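Side-chain contacts in acyl-[acyl-carrier-protein]--UDP-N-acetylglucosamine O-acyltransferase (Helicobacter pylori, PDB 1J2Z), which catalyses transfer of a (3R)-hydroxyacyl chain from acyl carrier protein to UDP-N-acetylglucosamine, the first step of lipid A biosynthesis: residues 3-6 with 7-10; 26-29 with 30-34; 165-168 with 169-173. All coordinates share one frame; numbering follows the deposited sequence.

Interaction 1 of 3, residues 3-6 with 7-10. With SO4 (sulfate ion), chain D.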
loop_
_atom_site.group_PDB
_atom_site.type_symbol
_atom_site.label_atom_id
_atom_site.label_comp_id
_atom_site.label_asym_id
_atom_site.label_seq_id
_atom_site.Cartn_x
_atom_site.Cartn_y
_atom_site.Cartn_z
ATOM N N LYS A 3 16.567 4.567 -27.914
ATOM C CA LYS A 3 15.383 4.343 -28.728
ATOM C C LYS A 3 14.100 4.873 -28.098
ATOM O O LYS A 3 13.856 4.701 -26.903
ATOM C CB LYS A 3 15.221 2.854 -29.024
ATOM C CG LYS A 3 14.046 2.537 -29.933
ATOM C CD LYS A 3 14.135 3.330 -31.233
ATOM C CE LYS A 3 13.068 2.882 -32.211
ATOM N NZ LYS A 3 13.193 1.423 -32.464
ATOM N N ILE A 4 13.286 5.520 -28.923
ATOM C CA ILE A 4 12.015 6.077 -28.491
ATOM C C ILE A 4 10.890 5.307 -29.178
ATOM O O ILE A 4 10.758 5.355 -30.401
ATOM C CB ILE A 4 11.914 7.563 -28.870
ATOM C CG1 ILE A 4 13.003 8.349 -28.134
ATOM C CG2 ILE A 4 10.524 8.097 -28.537
ATOM C CD1 ILE A 4 13.080 9.807 -28.522
ATOM N N ALA A 5 10.092 4.593 -28.387
ATOM C CA ALA A 5 8.982 3.811 -28.925
ATOM C C ALA A 5 8.028 4.682 -29.744
ATOM O O ALA A 5 7.659 5.783 -29.330
ATOM C CB ALA A 5 8.226 3.128 -27.792
ATOM N N LYS A 6 7.629 4.174 -30.906
ATOM C CA LYS A 6 6.726 4.896 -31.794
ATOM C C LYS A 6 5.334 5.078 -31.192
ATOM O O LYS A 6 4.626 6.025 -31.531
ATOM C CB LYS A 6 6.610 4.155 -33.126
ATOM C CG LYS A 6 5.816 4.897 -34.184
ATOM C CD LYS A 6 5.871 4.164 -35.518
ATOM C CE LYS A 6 7.312 3.969 -35.989
ATOM N NZ LYS A 6 8.041 5.262 -36.139
ATOM N N THR A 7 4.940 4.166 -30.308
ATOM C CA THR A 7 3.627 4.237 -29.674
ATOM C C THR A 7 3.565 5.278 -28.558
ATOM O O THR A 7 2.480 5.663 -28.126
ATOM C CB THR A 7 3.227 2.887 -29.063
ATOM O OG1 THR A 7 4.231 2.484 -28.128
ATOM C CG2 THR A 7 3.075 1.822 -30.150
ATOM N N ALA A 8 4.722 5.716 -28.078
ATOM C CA ALA A 8 4.762 6.713 -27.009
ATOM C C ALA A 8 4.164 8.038 -27.479
ATOM O O ALA A 8 4.331 8.422 -28.637
ATOM C CB ALA A 8 6.206 6.925 -26.545
ATOM N N ILE A 9 3.453 8.721 -26.583
ATOM C CA ILE A 9 2.851 10.014 -26.898
ATOM C C ILE A 9 3.732 11.072 -26.246
ATOM O O ILE A 9 3.822 11.153 -25.019
ATOM C CB ILE A 9 1.422 10.144 -26.335
ATOM C CG1 ILE A 9 0.518 9.062 -26.936
ATOM C CG2 ILE A 9 0.857 11.537 -26.665
ATOM C CD1 ILE A 9 0.387 9.131 -28.460
ATOM N N ILE A 10 4.374 11.882 -27.077
ATOM C CA ILE A 10 5.297 12.902 -26.597
ATOM C C ILE A 10 4.957 14.284 -27.142
ATOM O O ILE A 10 4.994 14.509 -28.349
ATOM C CB ILE A 10 6.734 12.542 -27.025
ATOM C CG1 ILE A 10 7.063 11.114 -26.574
ATOM C CG2 ILE A 10 7.729 13.543 -26.438
ATOM C CD1 ILE A 10 8.369 10.594 -27.129
HETATM S S SO4 D . 9.526 0.862 -32.091
HETATM O O1 SO4 D . 8.473 0.302 -32.932
HETATM O O2 SO4 D . 10.734 0.070 -32.233
HETATM O O3 SO4 D . 9.802 2.233 -32.480
HETATM O O4 SO4 D . 9.123 0.853 -30.686
HETATM O O HOH W 1 6.679 8.139 -29.975
HETATM O O HOH W 2 2.894 8.778 -31.013
#

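Interaction 2 of 3, residues 26-29 with 30-34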
loop_
_atom_site.group_PDB
_atom_site.type_symbol
_atom_site.label_atom_id
_atom_site.label_comp_id
_atom_site.label_asym_id
_atom_site.label_seq_id
_atom_site.Cartn_x
_atom_site.Cartn_y
_atom_site.Cartn_z
ATOM N N CYS A 26 4.493 5.431 -23.400
ATOM C CA CYS A 26 4.749 6.454 -22.391
ATOM C C CYS A 26 3.919 7.676 -22.764
ATOM O O CYS A 26 3.620 7.887 -23.939
ATOM C CB CYS A 26 6.229 6.841 -22.345
ATOM S SG CYS A 26 7.295 5.692 -21.433
ATOM N N VAL A 27 3.526 8.464 -21.768
ATOM C CA VAL A 27 2.755 9.684 -22.007
ATOM C C VAL A 27 3.570 10.825 -21.412
ATOM O O VAL A 27 3.781 10.884 -20.198
ATOM C CB VAL A 27 1.369 9.632 -21.337
ATOM C CG1 VAL A 27 0.608 10.936 -21.606
ATOM C CG2 VAL A 27 0.582 8.449 -21.882
ATOM N N ILE A 28 4.037 11.717 -22.283
ATOM C CA ILE A 28 4.877 12.837 -21.880
ATOM C C ILE A 28 4.259 14.190 -22.228
ATOM O O ILE A 28 4.103 14.527 -23.403
ATOM C CB ILE A 28 6.266 12.682 -22.541
ATOM C CG1 ILE A 28 6.862 11.336 -22.114
ATOM C CG2 ILE A 28 7.180 13.848 -22.171
ATOM C CD1 ILE A 28 8.197 11.014 -22.741
ATOM N N GLY A 29 3.920 14.950 -21.186
ATOM C CA GLY A 29 3.293 16.258 -21.338
ATOM C C GLY A 29 4.165 17.375 -21.889
ATOM O O GLY A 29 5.382 17.222 -22.039
ATOM N N ASP A 30 3.546 18.519 -22.162
ATOM C CA ASP A 30 4.265 19.634 -22.747
ATOM C C ASP A 30 5.203 20.438 -21.853
ATOM O O ASP A 30 5.842 21.364 -22.329
ATOM C CB ASP A 30 3.292 20.583 -23.463
ATOM C CG ASP A 30 2.274 21.209 -22.534
ATOM O OD1 ASP A 30 2.537 21.296 -21.317
ATOM O OD2 ASP A 30 1.211 21.635 -23.035
ATOM N N GLY A 31 5.302 20.088 -20.575
ATOM C CA GLY A 31 6.201 20.812 -19.692
ATOM C C GLY A 31 7.339 19.938 -19.183
ATOM O O GLY A 31 8.076 20.325 -18.281
ATOM N N VAL A 32 7.492 18.758 -19.776
ATOM C CA VAL A 32 8.521 17.817 -19.354
ATOM C C VAL A 32 9.883 18.027 -20.010
ATOM O O VAL A 32 9.980 18.445 -21.165
ATOM C CB VAL A 32 8.071 16.348 -19.631
ATOM C CG1 VAL A 32 9.178 15.371 -19.236
ATOM C CG2 VAL A 32 6.785 16.035 -18.860
ATOM N N LYS A 33 10.931 17.728 -19.253
ATOM C CA LYS A 33 12.299 17.826 -19.737
ATOM C C LYS A 33 13.023 16.565 -19.288
ATOM O O LYS A 33 12.966 16.194 -18.116
ATOM C CB LYS A 33 12.995 19.052 -19.152
ATOM C CG LYS A 33 12.324 20.365 -19.508
ATOM C CD LYS A 33 12.973 21.522 -18.782
ATOM C CE LYS A 33 12.257 22.816 -19.107
ATOM N NZ LYS A 33 10.785 22.703 -18.902
ATOM N N LEU A 34 13.684 15.896 -20.223
ATOM C CA LEU A 34 14.421 14.682 -19.905
ATOM C C LEU A 34 15.876 14.893 -20.301
ATOM O O LEU A 34 16.192 15.065 -21.479
ATOM C CB LEU A 34 13.840 13.487 -20.671
ATOM C CG LEU A 34 12.343 13.199 -20.494
ATOM C CD1 LEU A 34 11.957 11.999 -21.346
ATOM C CD2 LEU A 34 12.031 12.931 -19.025
#

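Interaction 3 of 3, residues 165-168 with 169-173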
loop_
_atom_site.group_PDB
_atom_site.type_symbol
_atom_site.label_atom_id
_atom_site.label_comp_id
_atom_site.label_asym_id
_atom_site.label_seq_id
_atom_site.Cartn_x
_atom_site.Cartn_y
_atom_site.Cartn_z
ATOM N N CYS A 165 19.965 9.089 8.535
ATOM C CA CYS A 165 18.987 8.432 9.392
ATOM C C CYS A 165 18.408 7.157 8.805
ATOM O O CYS A 165 18.377 6.963 7.588
ATOM C CB CYS A 165 17.837 9.381 9.724
ATOM S SG CYS A 165 18.269 10.696 10.870
ATOM N N MET A 166 17.952 6.282 9.690
ATOM C CA MET A 166 17.335 5.036 9.270
ATOM C C MET A 166 15.981 4.936 9.948
ATOM O O MET A 166 15.885 5.062 11.166
ATOM C CB MET A 166 18.198 3.836 9.664
ATOM C CG MET A 166 17.647 2.505 9.166
ATOM S SD MET A 166 18.758 1.125 9.503
ATOM C CE MET A 166 19.935 1.306 8.148
ATOM N N ILE A 167 14.936 4.718 9.159
ATOM C CA ILE A 167 13.593 4.592 9.703
ATOM C C ILE A 167 13.069 3.194 9.403
ATOM O O ILE A 167 12.966 2.797 8.240
ATOM C CB ILE A 167 12.644 5.626 9.078
ATOM C CG1 ILE A 167 13.269 7.013 9.167
ATOM C CG2 ILE A 167 11.303 5.618 9.807
ATOM C CD1 ILE A 167 12.409 8.084 8.583
ATOM N N ALA A 168 12.744 2.450 10.454
ATOM C CA ALA A 168 12.236 1.089 10.306
ATOM C C ALA A 168 10.911 1.052 9.551
ATOM O O ALA A 168 10.159 2.021 9.550
ATOM C CB ALA A 168 12.068 0.445 11.679
ATOM N N GLY A 169 10.627 -0.079 8.917
ATOM C CA GLY A 169 9.388 -0.215 8.177
ATOM C C GLY A 169 8.162 -0.148 9.071
ATOM O O GLY A 169 8.260 -0.312 10.285
ATOM N N LYS A 170 7.006 0.098 8.461
ATOM C CA LYS A 170 5.739 0.191 9.181
ATOM C C LYS A 170 5.700 1.232 10.298
ATOM O O LYS A 170 4.928 1.102 11.245
ATOM C CB LYS A 170 5.345 -1.178 9.746
ATOM C CG LYS A 170 4.661 -2.083 8.734
ATOM C CD LYS A 170 4.195 -3.373 9.379
ATOM C CE LYS A 170 3.231 -4.123 8.473
ATOM N NZ LYS A 170 1.954 -3.375 8.290
ATOM N N SER A 171 6.521 2.269 10.192
ATOM C CA SER A 171 6.519 3.308 11.213
ATOM C C SER A 171 5.608 4.449 10.782
ATOM O O SER A 171 5.239 4.562 9.611
ATOM C CB SER A 171 7.930 3.862 11.423
ATOM O OG SER A 171 8.841 2.844 11.784
ATOM N N ALA A 172 5.244 5.287 11.745
ATOM C CA ALA A 172 4.416 6.458 11.498
ATOM C C ALA A 172 5.185 7.564 12.211
ATOM O O ALA A 172 5.181 7.634 13.439
ATOM C CB ALA A 172 3.030 6.277 12.115
ATOM N N LEU A 173 5.861 8.412 11.441
ATOM C CA LEU A 173 6.673 9.482 12.017
ATOM C C LEU A 173 5.996 10.847 11.975
ATOM O O LEU A 173 5.618 11.338 10.906
ATOM C CB LEU A 173 8.025 9.543 11.296
ATOM C CG LEU A 173 9.105 10.486 11.834
ATOM C CD1 LEU A 173 9.480 10.100 13.274
ATOM C CD2 LEU A 173 10.333 10.401 10.929
#

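Interaction 1 of 3, residues 3-6 with 7-10
Ile4 lays its branch methyl CG2 against the end of Ile10, with CG2 3.6 Å from CD1 of Ile10. The two side chains meet at a slant. Ile10 reaches across because its chain is extended at chi2 (171°), which puts CD1 at the far end from the backbone. Both isoleucines also rest on Ile22 of strand 21-22. Between them the chain folds in a type I beta turn from Ala5 to Ala8. The turn is closed by a bond from Ala8 N to Ala5 O of 3.2 Å. Water 1 bridges the same turn, lying 2.6 Å from Ala5 O and 2.7 Å from Ala8 O. Water 2 gives a bond of 2.8 Å to Ala8 O and a longer one to Lys6 O. The side chain of Thr7 leaves the backbone away from segment 3-6. Its OG1 sits between the backbone N and carbonyl carbon (chi1 57°), where it bonds to Glu24 and to the backbone N of Phe25. On the outer side Lys3 bends at chi2 and chi4, and its NZ meets sulfate O2 at 2.8 Å. Lys6 N gives sulfate O3 a weak bond of 3.3 Å. This is the first corner of the left-handed beta-helix, leading into strand 9-10. Its apolar side faces the coil. Water helps satisfy the carbonyls of Ala5, Lys6 and Ala8. The sulfate, probably from the crystallisation liquor, pairs with the Lys3 ammonium and is held through the backbone, not the amine, of Lys6.

Interaction 2 of 3, residues 26-29 with 30-34
Ile28 presents CG2 to Val32, 3.7 Å from CB of Val32 and 3.9 Å from its CG1. This apolar packing forms the inner side of the corner. The two side chains lie at about a right angle, so the Ile28 methyl rests on the branch of the valine. Ile28 runs on past it, extended at chi2 (177°), and its CD1 meets CD1 of Leu34 tip to tip at 4.1 Å. Leu40 packs on Ile28 and Leu34, and Leu46 on Val32 and Leu34. Backbone contacts close the turn. Gly29 to Val32 form a type I beta turn, and Val32 N gives Gly29 O a weak bond of 3.5 Å that is nevertheless fairly straight, with an N-H...O angle of 162°. Val32 CG2 lies over the start of the turn, 3.7 Å from Gly29 O and 3.8 Å from Gly29 N. Polar contacts are left to the outside. The side chain of Asp30 leaves the backbone away from segment 26-29. Its OD1 bonds to a tartrate, probably from the crystallisation liquor, and the residue also packs on Ser11 and Lys13. The spacing of Ile28 and Leu34 matches the hexapeptide repeat of this family, in which an aliphatic residue recurs every sixth position and faces inward. The chain therefore turns from strand 27-28 to strand 33-34 between two faces of the left-handed beta-helix. The weak turn bond is joined by aliphatic packing inside and by backbone bonds from Ile28 to Ile9 and Ser11 of the neighbouring coil, while the carboxylate stays outside.

Interaction 3 of 3, residues 165-168 with 169-173
Ile167 and Leu173 meet inside a corner of the left-handed beta-helix, six residues apart in keeping with the hexapeptide repeat. Strand 166-167 leads into the corner and strand 172-173 leads out. The inner side is the tight one. Ile167 CD1 touches Leu173 CD2 at 3.9 Å, and the two side chains cross at about a right angle. Ile161 and Ile155 pack on both. Ile167 CG2 also faces Ser171 CB at 4.1 Å. The outer side is looser. Gly169 brings no side chain, and Lys170 points away from segment 165-168. Lys170 has a left-handed backbone conformation (phi 57°), and its chain, bent at the last torsion, carries NZ to a bond with Leu152 O of a neighbouring subunit, so the corner also takes part in the trimer. Ala168 is partly exposed, with its side chain touching Glu184. Between the two sides stands the buried Ser171. With OG beside its own backbone N (chi1 -58°), the hydroxyl can reach the Ala168 carbonyl. Thr153 OG1 also reaches Ala168 O, weakly, and bonds Ser171 N. Ser171 OG donates to Ala168 O at 2.7 Å, from 52° above the carbonyl plane.

Overall arrangement
The three contacts come in order along the chain, each at a turn of the same left-handed beta-helix. Interactions 1 and 2 sit near its N-terminal end, with centres about 11 Å apart. They touch directly: strands 9-10 and 27-28 are parallel neighbours, probably hydrogen-bonded through Ile9 N to Cys26 O and Ile9 O to Ile28 N. Interaction 3 lies toward the other end, with centres about 39 Å from interaction 1 and 33 Å from interaction 2. Its strand 172-173 is the last of the sheet that 9-10 begins. Interactions 1 and 3 thus mark the two ends of this sheet within the chain; interaction 2 links it to the next face. All three reach residues of other subunits of the homotrimer.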